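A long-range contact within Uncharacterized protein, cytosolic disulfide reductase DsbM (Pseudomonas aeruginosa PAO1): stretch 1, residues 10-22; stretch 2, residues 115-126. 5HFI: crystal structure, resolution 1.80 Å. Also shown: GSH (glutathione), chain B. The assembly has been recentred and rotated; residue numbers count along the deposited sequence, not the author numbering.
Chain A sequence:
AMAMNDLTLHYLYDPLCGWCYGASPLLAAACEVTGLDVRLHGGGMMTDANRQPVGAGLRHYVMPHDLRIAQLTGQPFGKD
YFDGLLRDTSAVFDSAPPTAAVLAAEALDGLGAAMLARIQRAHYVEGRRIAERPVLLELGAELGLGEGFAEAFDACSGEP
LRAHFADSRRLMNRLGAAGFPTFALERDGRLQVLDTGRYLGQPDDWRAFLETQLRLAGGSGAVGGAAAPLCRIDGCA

Stretch 1 (10-22) HYLYDPLCGWCYG
Stretch 2 115-126: MLARIQRAHYVE

Segments far apart in sequence often pack through apolar and aromatic contacts, leaving their polar groups to water. DsbM, a cytosolic disulfide reductase, is an example: residues 10-22 meet residues 115-126 with 611 Å² buried and no clear direct hydrogen bond between them.

The first stretch is a strand, 10-13, followed by a type I turn from Asp14 to Cys17 and a helix over 18-22. Pro15 (phi/psi -62/-23) and Leu16 (-100/11) occupy the turn's corners, and Cys17 N donates to Asp14 O at 3.1 Å. Asp14 OD1 accepts from Leu16 N at 3.0 Å, while Asp14 N donates to Cys20 SG at 3.5 Å, tying the turn to the helix. Cys17 is the N-cap, with its chi1 t side chain directed away from the second stretch; its SG is bonded to SG2 of glutathione at 2.0 Å. The second stretch is already helical at 115, its i to i+4 ladder including Gln120 N to Leu116 O, 3.0 Å, and Tyr124 N to Gln120 O, 2.8 Å. The two helix axes approach to 10.7 Å with N-to-C directions at 118°. Closest register pairs Tyr21 CA with Gln120 CA at 6.4 Å.

Aromatic contact dominates at the helix pair. Tyr21 (chi1 t, chi2 57°) and Tyr124 (chi1 m, chi2 -73°) form an offset stack, centroids 4.5 Å apart and planes at 13°, with Tyr21 CG 3.5 Å from Tyr124 CD2. The offset lessens pi-cloud repulsion and brings Tyr124 CB over the Tyr21 face, 4.0 Å from its centroid. From the turn, Leu16 (m, t) lays CD2 over the His123 ring (chi1 t, chi2 80°), 3.8 Å from the centroid, its weakly polarised C-H bonds meeting pi density.

Aliphatic packing buries apolar surface around Leu116 (t, p). Its CD2 sits 4.1 Å from the centroid of Tyr13 (chi1 p, chi2 96°), over the face, and 4.0 Å from CE1 of Tyr11 (chi1 t); its CD1 lies 4.2 Å from Pro15 CB. Pro15 CB, on a C-gamma exo ring, also lies 4.2 Å from Ile119 CG2 (m, t).

Water makes the polar links. Gln120 (m, t, chi3 -38°) donates through NE2 to two waters. One, 3.1 Å from Gln120 NE2, donates to Cys20 O at 2.7 Å and bonds Tyr11 OH at 2.7 Å. The other, 2.8 Å from Gln120 NE2, donates to Pro15 O at 2.7 Å and Cys17 O at 2.9 Å. One amide group thus serves strand, turn and helix without a clear direct hydrogen bond to any.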

# COMPACT_ATOMS: atom_id res chain seq x y z
N HIS A 10 7.36 3.63 10.37
CA HIS A 10 6.16 2.82 10.27
C HIS A 10 5.23 3.43 9.23
O HIS A 10 4.98 4.64 9.26
CB HIS A 10 5.46 2.71 11.62
CG HIS A 10 6.30 2.06 12.68
ND1 HIS A 10 6.26 0.71 12.94
CD2 HIS A 10 7.20 2.58 13.55
CE1 HIS A 10 7.10 0.42 13.92
NE2 HIS A 10 7.68 1.54 14.31
N TYR A 11 4.73 2.60 8.32
CA TYR A 11 3.84 3.04 7.25
C TYR A 11 2.51 2.31 7.37
O TYR A 11 2.44 1.10 7.15
CB TYR A 11 4.48 2.79 5.88
CG TYR A 11 3.61 3.19 4.70
CD1 TYR A 11 3.62 2.45 3.53
CD2 TYR A 11 2.79 4.31 4.76
CE1 TYR A 11 2.84 2.81 2.44
CE2 TYR A 11 2.00 4.68 3.68
CZ TYR A 11 2.03 3.92 2.52
OH TYR A 11 1.25 4.27 1.44
N LEU A 12 1.47 3.05 7.75
CA LEU A 12 0.11 2.54 7.78
C LEU A 12 -0.54 2.82 6.43
O LEU A 12 -0.68 3.99 6.04
CB LEU A 12 -0.69 3.18 8.91
CG LEU A 12 -0.44 2.64 10.32
CD1 LEU A 12 -0.75 3.71 11.36
CD2 LEU A 12 -1.29 1.40 10.56
N TYR A 13 -0.95 1.77 5.73
CA TYR A 13 -1.39 1.87 4.35
C TYR A 13 -2.63 1.02 4.13
O TYR A 13 -3.02 0.21 4.98
CB TYR A 13 -0.29 1.41 3.38
CG TYR A 13 -0.12 -0.09 3.40
CD1 TYR A 13 -0.76 -0.90 2.46
CD2 TYR A 13 0.64 -0.71 4.38
CE1 TYR A 13 -0.63 -2.27 2.49
CE2 TYR A 13 0.79 -2.09 4.41
CZ TYR A 13 0.14 -2.86 3.46
OH TYR A 13 0.28 -4.22 3.49
N ASP A 14 -3.24 1.20 2.96
CA ASP A 14 -4.19 0.23 2.44
C ASP A 14 -4.01 0.18 0.94
O ASP A 14 -3.93 1.24 0.29
CB ASP A 14 -5.64 0.56 2.78
CG ASP A 14 -6.58 -0.56 2.41
OD1 ASP A 14 -7.08 -0.56 1.26
OD2 ASP A 14 -6.77 -1.46 3.25
N PRO A 15 -3.95 -1.01 0.34
CA PRO A 15 -3.69 -1.10 -1.10
C PRO A 15 -4.74 -0.43 -1.97
O PRO A 15 -4.43 -0.05 -3.11
CB PRO A 15 -3.63 -2.61 -1.37
CG PRO A 15 -3.47 -3.25 -0.02
CD PRO A 15 -4.12 -2.34 0.96
N LEU A 16 -5.97 -0.25 -1.49
CA LEU A 16 -7.03 0.36 -2.27
C LEU A 16 -7.25 1.83 -1.92
O LEU A 16 -8.24 2.42 -2.36
CB LEU A 16 -8.33 -0.42 -2.11
CG LEU A 16 -8.29 -1.80 -2.78
CD1 LEU A 16 -9.37 -2.71 -2.23
CD2 LEU A 16 -8.43 -1.68 -4.28
N CYS A 17 -6.35 2.42 -1.15
CA CYS A 17 -6.42 3.84 -0.81
C CYS A 17 -5.67 4.64 -1.87
O CYS A 17 -4.46 4.44 -2.06
CB CYS A 17 -5.83 4.09 0.58
SG CYS A 17 -5.67 5.83 1.00
N GLY A 18 -6.39 5.52 -2.56
CA GLY A 18 -5.76 6.29 -3.62
C GLY A 18 -4.62 7.16 -3.12
O GLY A 18 -3.60 7.32 -3.81
N TRP A 19 -4.76 7.72 -1.93
CA TRP A 19 -3.70 8.57 -1.40
C TRP A 19 -2.47 7.76 -1.03
O TRP A 19 -1.35 8.29 -1.07
CB TRP A 19 -4.21 9.38 -0.21
CG TRP A 19 -5.02 10.55 -0.65
CD1 TRP A 19 -6.37 10.72 -0.51
CD2 TRP A 19 -4.54 11.71 -1.33
NE1 TRP A 19 -6.75 11.92 -1.05
CE2 TRP A 19 -5.65 12.55 -1.56
CE3 TRP A 19 -3.28 12.12 -1.77
CZ2 TRP A 19 -5.53 13.78 -2.21
CZ3 TRP A 19 -3.16 13.35 -2.41
CH2 TRP A 19 -4.28 14.16 -2.62
N CYS A 20 -2.63 6.48 -0.67
CA CYS A 20 -1.47 5.63 -0.47
C CYS A 20 -0.71 5.44 -1.78
O CYS A 20 0.52 5.46 -1.80
CB CYS A 20 -1.88 4.29 0.12
SG CYS A 20 -2.36 4.39 1.85
N TYR A 21 -1.45 5.26 -2.88
CA TYR A 21 -0.81 5.21 -4.19
C TYR A 21 -0.12 6.53 -4.51
O TYR A 21 0.98 6.55 -5.08
CB TYR A 21 -1.84 4.86 -5.26
CG TYR A 21 -1.30 4.82 -6.67
CD1 TYR A 21 -0.24 3.99 -7.00
CD2 TYR A 21 -1.87 5.59 -7.67
CE1 TYR A 21 0.25 3.94 -8.30
CE2 TYR A 21 -1.38 5.55 -8.97
CZ TYR A 21 -0.32 4.72 -9.27
OH TYR A 21 0.16 4.68 -10.56
N GLY A 22 -0.74 7.65 -4.14
CA GLY A 22 -0.08 8.94 -4.29
C GLY A 22 1.20 9.04 -3.48
O GLY A 22 2.11 9.78 -3.86
N MET A 115 6.07 -5.50 -3.39
CA MET A 115 4.81 -6.11 -3.80
C MET A 115 3.66 -5.11 -3.70
O MET A 115 2.78 -5.09 -4.56
CB MET A 115 4.53 -7.35 -2.94
CG MET A 115 3.08 -7.81 -2.95
SD MET A 115 2.45 -8.32 -4.57
CE MET A 115 3.81 -9.26 -5.23
N LEU A 116 3.66 -4.26 -2.66
CA LEU A 116 2.63 -3.23 -2.56
C LEU A 116 2.68 -2.29 -3.76
O LEU A 116 1.63 -1.97 -4.34
CB LEU A 116 2.80 -2.44 -1.26
CG LEU A 116 1.87 -1.23 -1.08
CD1 LEU A 116 0.41 -1.66 -1.05
CD2 LEU A 116 2.22 -0.43 0.17
N ALA A 117 3.88 -1.85 -4.14
CA ALA A 117 4.00 -0.97 -5.30
C ALA A 117 3.51 -1.66 -6.57
O ALA A 117 2.87 -1.03 -7.42
CB ALA A 117 5.46 -0.53 -5.47
N ARG A 118 3.80 -2.95 -6.72
CA ARG A 118 3.35 -3.69 -7.90
C ARG A 118 1.84 -3.87 -7.89
O ARG A 118 1.19 -3.76 -8.94
CB ARG A 118 4.04 -5.05 -7.97
CG ARG A 118 3.69 -5.86 -9.21
CD ARG A 118 4.23 -5.21 -10.47
NE ARG A 118 3.73 -5.84 -11.69
CZ ARG A 118 2.64 -5.44 -12.34
NH1 ARG A 118 1.92 -4.41 -11.88
NH2 ARG A 118 2.25 -6.07 -13.44
N ILE A 119 1.27 -4.15 -6.72
CA ILE A 119 -0.18 -4.28 -6.58
C ILE A 119 -0.88 -2.99 -7.00
O ILE A 119 -1.88 -3.01 -7.72
CB ILE A 119 -0.55 -4.67 -5.14
CG1 ILE A 119 -0.31 -6.16 -4.89
CG2 ILE A 119 -2.00 -4.31 -4.83
CD1 ILE A 119 -0.45 -6.56 -3.43
N GLN A 120 -0.35 -1.85 -6.54
CA GLN A 120 -0.97 -0.57 -6.86
C GLN A 120 -0.88 -0.27 -8.35
O GLN A 120 -1.82 0.26 -8.94
CB GLN A 120 -0.33 0.55 -6.04
CG GLN A 120 -0.60 0.44 -4.55
CD GLN A 120 0.37 1.26 -3.72
OE1 GLN A 120 1.56 1.34 -4.04
NE2 GLN A 120 -0.13 1.87 -2.65
N ARG A 121 0.25 -0.62 -8.98
CA ARG A 121 0.35 -0.47 -10.43
C ARG A 121 -0.65 -1.37 -11.15
O ARG A 121 -1.29 -0.94 -12.12
CB ARG A 121 1.78 -0.77 -10.89
CG ARG A 121 2.80 0.28 -10.48
CD ARG A 121 4.17 -0.02 -11.09
NE ARG A 121 5.03 1.16 -11.09
CZ ARG A 121 6.04 1.35 -10.24
NH1 ARG A 121 6.31 0.44 -9.32
NH2 ARG A 121 6.77 2.45 -10.32
N ALA A 122 -0.80 -2.61 -10.69
CA ALA A 122 -1.75 -3.52 -11.33
C ALA A 122 -3.17 -2.97 -11.25
O ALA A 122 -3.97 -3.13 -12.18
CB ALA A 122 -1.68 -4.90 -10.68
N HIS A 123 -3.51 -2.32 -10.17
CA HIS A 123 -4.83 -1.75 -9.97
C HIS A 123 -5.03 -0.42 -10.72
O HIS A 123 -5.84 -0.36 -11.60
CB HIS A 123 -5.06 -1.54 -8.50
CG HIS A 123 -6.40 -0.99 -8.13
ND1 HIS A 123 -7.53 -1.77 -8.05
CD2 HIS A 123 -6.77 0.23 -7.71
CE1 HIS A 123 -8.53 -1.04 -7.63
NE2 HIS A 123 -8.10 0.18 -7.43
N TYR A 124 -4.18 0.58 -10.43
CA TYR A 124 -4.41 1.93 -10.93
C TYR A 124 -3.93 2.14 -12.37
O TYR A 124 -4.47 2.99 -13.08
CB TYR A 124 -3.74 2.95 -10.01
CG TYR A 124 -4.37 3.03 -8.65
CD1 TYR A 124 -5.60 3.65 -8.48
CD2 TYR A 124 -3.75 2.48 -7.53
CE1 TYR A 124 -6.19 3.73 -7.24
CE2 TYR A 124 -4.33 2.55 -6.28
CZ TYR A 124 -5.56 3.18 -6.15
OH TYR A 124 -6.16 3.27 -4.92
N VAL A 125 -2.92 1.39 -12.80
CA VAL A 125 -2.39 1.52 -14.15
C VAL A 125 -2.97 0.46 -15.08
O VAL A 125 -3.45 0.77 -16.17
CB VAL A 125 -0.85 1.48 -14.13
CG1 VAL A 125 -0.30 1.46 -15.54
CG2 VAL A 125 -0.30 2.66 -13.35
N GLU A 126 -2.94 -0.80 -14.65
CA GLU A 126 -3.32 -1.91 -15.51
C GLU A 126 -4.78 -2.30 -15.39
O GLU A 126 -5.28 -3.06 -16.23
CB GLU A 126 -2.44 -3.13 -15.19
CG GLU A 126 -0.99 -2.96 -15.59
CD GLU A 126 -0.06 -3.94 -14.89
OE1 GLU A 126 1.05 -3.51 -14.48
OE2 GLU A 126 -0.44 -5.12 -14.74
N1 GSH B . -3.82 12.17 2.74
CA1 GSH B . -4.99 12.82 2.16
C1 GSH B . -4.90 14.33 2.38
O11 GSH B . -5.93 14.97 2.71
O12 GSH B . -3.80 14.93 2.23
CB1 GSH B . -6.25 12.28 2.83
CG1 GSH B . -6.02 10.81 3.18
CD1 GSH B . -7.34 10.04 3.12
OE1 GSH B . -8.38 10.63 3.13
N2 GSH B . -7.33 8.59 3.03
CA2 GSH B . -8.57 7.86 2.98
C2 GSH B . -9.02 7.59 4.42
O2 GSH B . -8.35 6.94 5.14
CB2 GSH B . -8.37 6.53 2.25
SG2 GSH B . -7.43 6.75 0.71
N3 GSH B . -10.27 8.15 4.90
CA3 GSH B . -10.70 7.91 6.27
C3 GSH B . -11.00 6.43 6.47
O31 GSH B . -10.53 5.82 7.47
O32 GSH B . -11.72 5.82 5.64
O HOH W 1 2.01 3.33 -0.98
O HOH W 2 -2.92 2.17 -2.93
O HOH W 3 -8.61 4.57 -5.02